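Local coordinates for protein glycosyl hyrolase, family 3 (Deinococcus radiodurans, PDB 3TEV) that probably hydrolyses O-glycosidic bonds, as a member of glycoside hydrolase family 3 with a TIM-barrel-type domain, at residues Pro15-Met23 / Thr302-Val310. Sequence-based numbering, arbitrary orientation.
Sequences PVRPGQLLM and TLAAVAEYV
P18 is the main bump of this contact. Its ring sits in a shallow hollow between V306 and A307 on helix 296-309, with L303 and V310 a little farther off. P18 CB lies 3.8 Å from V306 CG1. P18 CG lies 3.8 Å from A307 CB. Beside the small A307 side chain the ring comes close to the helix backbone: P18 CB is 3.7 Å from A307 N. V306 is a bump in return, with CG1 toward P18 and L21 and CG2 toward L22. L303 reaches back from the helix. L303 CD2 rests on the bare backbone of G19, 3.6 Å from G19 CA, and also meets L22 CD1. L22 CD2 faces T302 CG2 at 4.0 Å. T302 turns this methyl to L22 (CG2 is anti to its backbone N), while OG1 bonds to the carbonyl of V298, one turn earlier. At the other end V310 CG2 meets L21 CD1 at 3.7 Å, and V310 CG1 lies against V16 O. The contact packs the 3-10 turn before strand 22-24 against the helix following strand 290-291. These first and last strands of the parallel sheet lie side by side, as in a TIM barrel. No hydrogen bond joins the segments, so close apolar fit and burial of hydrocarbon surface hold the contact.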
loop_
_atom_site.group_PDB
_atom_site.type_symbol
_atom_site.label_atom_id
_atom_site.label_comp_id
_atom_site.label_asym_id
_atom_site.label_seq_id
_atom_site.Cartn_x
_atom_site.Cartn_y
_atom_site.Cartn_z
ATOM N N PRO A 15 -1.061 -15.847 -19.200
ATOM C CA PRO A 15 -1.098 -16.391 -17.839
ATOM C C PRO A 15 -0.411 -15.459 -16.842
ATOM O O PRO A 15 0.468 -14.686 -17.216
ATOM C CB PRO A 15 -0.372 -17.738 -17.949
ATOM C CG PRO A 15 0.267 -17.756 -19.295
ATOM C CD PRO A 15 -0.365 -16.728 -20.160
ATOM N N VAL A 16 -0.856 -15.493 -15.591
ATOM C CA VAL A 16 -0.307 -14.614 -14.567
ATOM C C VAL A 16 1.124 -15.026 -14.262
ATOM O O VAL A 16 1.403 -16.200 -14.088
ATOM C CB VAL A 16 -1.140 -14.656 -13.282
ATOM C CG1 VAL A 16 -0.521 -13.750 -12.202
ATOM C CG2 VAL A 16 -2.583 -14.238 -13.573
ATOM N N ARG A 17 2.031 -14.066 -14.211
ATOM C CA ARG A 17 3.396 -14.354 -13.806
ATOM C C ARG A 17 3.629 -13.901 -12.371
ATOM O O ARG A 17 3.007 -12.952 -11.918
ATOM C CB ARG A 17 4.364 -13.659 -14.735
ATOM C CG ARG A 17 4.162 -14.068 -16.184
ATOM C CD ARG A 17 5.082 -13.282 -17.068
ATOM N NE ARG A 17 6.459 -13.691 -16.820
ATOM C CZ ARG A 17 7.525 -13.067 -17.310
ATOM N NH1 ARG A 17 7.361 -11.977 -18.082
ATOM N NH2 ARG A 17 8.745 -13.543 -17.020
ATOM N N PRO A 18 4.545 -14.577 -11.656
ATOM C CA PRO A 18 4.788 -14.199 -10.256
ATOM C C PRO A 18 5.193 -12.738 -10.115
ATOM O O PRO A 18 4.781 -12.104 -9.175
ATOM C CB PRO A 18 5.933 -15.124 -9.810
ATOM C CG PRO A 18 6.424 -15.817 -11.057
ATOM C CD PRO A 18 5.335 -15.750 -12.081
ATOM N N GLY A 19 5.974 -12.202 -11.052
ATOM C CA GLY A 19 6.390 -10.792 -10.961
ATOM C C GLY A 19 5.253 -9.787 -11.048
ATOM O O GLY A 19 5.400 -8.645 -10.623
ATOM N N GLN A 20 4.115 -10.197 -11.601
ATOM C CA GLN A 20 2.962 -9.308 -11.745
ATOM C C GLN A 20 2.216 -9.093 -10.421
ATOM O O GLN A 20 1.284 -8.278 -10.340
ATOM C CB GLN A 20 2.036 -9.850 -12.828
ATOM C CG GLN A 20 2.709 -9.840 -14.225
ATOM C CD GLN A 20 1.927 -10.567 -15.309
ATOM O OE1 GLN A 20 1.163 -11.519 -15.036
ATOM N NE2 GLN A 20 2.143 -10.140 -16.573
ATOM N N LEU A 21 2.648 -9.805 -9.377
ATOM C CA LEU A 21 2.020 -9.687 -8.051
ATOM C C LEU A 21 2.947 -9.019 -7.034
ATOM O O LEU A 21 2.645 -8.990 -5.847
ATOM C CB LEU A 21 1.569 -11.070 -7.548
ATOM C CG LEU A 21 0.664 -11.869 -8.501
ATOM C CD1 LEU A 21 0.515 -13.344 -8.032
ATOM C CD2 LEU A 21 -0.698 -11.187 -8.695
ATOM N N LEU A 22 4.079 -8.491 -7.504
ATOM C CA LEU A 22 5.045 -7.859 -6.606
ATOM C C LEU A 22 5.257 -6.390 -6.907
ATOM O O LEU A 22 5.198 -5.959 -8.069
ATOM C CB LEU A 22 6.408 -8.551 -6.662
ATOM C CG LEU A 22 6.573 -10.053 -6.477
ATOM C CD1 LEU A 22 8.086 -10.364 -6.419
ATOM C CD2 LEU A 22 5.875 -10.548 -5.209
HETATM N N MSE A 23 5.549 -5.635 -5.862
HETATM C CA MSE A 23 5.961 -4.253 -5.987
HETATM C C MSE A 23 7.359 -4.208 -5.375
HETATM O O MSE A 23 7.560 -4.578 -4.199
HETATM C CB MSE A 23 5.010 -3.319 -5.227
HETATM C CG MSE A 23 5.434 -1.845 -5.231
HETATM SE SE MSE A 23 4.091 -0.676 -4.406
HETATM C CE MSE A 23 3.157 -0.028 -5.976
ATOM N N THR A 302 11.708 -13.994 -3.186
ATOM C CA THR A 302 10.269 -13.809 -3.134
ATOM C C THR A 302 9.606 -14.278 -4.436
ATOM O O THR A 302 8.640 -15.044 -4.399
ATOM C CB THR A 302 9.898 -12.348 -2.806
ATOM O OG1 THR A 302 10.547 -11.961 -1.586
ATOM C CG2 THR A 302 8.411 -12.195 -2.630
ATOM N N LEU A 303 10.120 -13.826 -5.577
ATOM C CA LEU A 303 9.692 -14.336 -6.879
ATOM C C LEU A 303 9.655 -15.863 -6.921
ATOM O O LEU A 303 8.668 -16.440 -7.370
ATOM C CB LEU A 303 10.640 -13.870 -7.978
ATOM C CG LEU A 303 10.474 -12.432 -8.406
ATOM C CD1 LEU A 303 11.778 -11.968 -9.088
ATOM C CD2 LEU A 303 9.251 -12.303 -9.326
ATOM N N ALA A 304 10.731 -16.501 -6.456
ATOM C CA ALA A 304 10.841 -17.951 -6.502
ATOM C C ALA A 304 9.711 -18.624 -5.719
ATOM O O ALA A 304 9.129 -19.605 -6.196
ATOM C CB ALA A 304 12.253 -18.443 -6.007
ATOM N N ALA A 305 9.379 -18.090 -4.544
ATOM C CA ALA A 305 8.290 -18.660 -3.758
ATOM C C ALA A 305 6.946 -18.419 -4.448
ATOM O O ALA A 305 6.108 -19.315 -4.522
ATOM C CB ALA A 305 8.276 -18.081 -2.348
ATOM N N VAL A 306 6.735 -17.217 -4.970
ATOM C CA VAL A 306 5.468 -16.932 -5.607
ATOM C C VAL A 306 5.346 -17.746 -6.902
ATOM O O VAL A 306 4.228 -18.130 -7.293
ATOM C CB VAL A 306 5.282 -15.410 -5.826
ATOM C CG1 VAL A 306 3.988 -15.097 -6.590
ATOM C CG2 VAL A 306 5.291 -14.685 -4.465
ATOM N N ALA A 307 6.483 -18.043 -7.546
ATOM C CA ALA A 307 6.477 -18.875 -8.766
ATOM C C ALA A 307 5.916 -20.287 -8.531
ATOM O O ALA A 307 5.367 -20.887 -9.442
ATOM C CB ALA A 307 7.882 -18.955 -9.405
ATOM N N GLU A 308 6.041 -20.800 -7.307
ATOM C CA GLU A 308 5.502 -22.128 -6.956
ATOM C C GLU A 308 4.015 -22.077 -6.608
ATOM O O GLU A 308 3.291 -23.052 -6.806
ATOM C CB GLU A 308 6.271 -22.726 -5.779
ATOM C CG GLU A 308 7.759 -22.825 -6.020
ATOM C CD GLU A 308 8.088 -23.727 -7.205
ATOM O OE1 GLU A 308 7.382 -24.755 -7.411
ATOM O OE2 GLU A 308 9.050 -23.405 -7.945
ATOM N N TYR A 309 3.571 -20.933 -6.097
ATOM C CA TYR A 309 2.180 -20.717 -5.707
ATOM C C TYR A 309 1.266 -20.479 -6.918
ATOM O O TYR A 309 0.198 -21.058 -7.039
ATOM C CB TYR A 309 2.133 -19.543 -4.718
ATOM C CG TYR A 309 0.814 -18.809 -4.603
ATOM C CD1 TYR A 309 -0.293 -19.386 -3.969
ATOM C CD2 TYR A 309 0.680 -17.511 -5.092
ATOM C CE1 TYR A 309 -1.503 -18.691 -3.863
ATOM C CE2 TYR A 309 -0.493 -16.825 -4.967
ATOM C CZ TYR A 309 -1.583 -17.414 -4.364
ATOM O OH TYR A 309 -2.759 -16.697 -4.276
ATOM N N VAL A 310 1.715 -19.628 -7.814
ATOM C CA VAL A 310 0.943 -19.166 -8.959
ATOM C C VAL A 310 0.320 -20.262 -9.866
ATOM O O VAL A 310 -0.875 -20.162 -10.182
ATOM C CB VAL A 310 1.797 -18.135 -9.750
ATOM C CG1 VAL A 310 1.502 -18.165 -11.205
ATOM C CG2 VAL A 310 1.599 -16.741 -9.164
#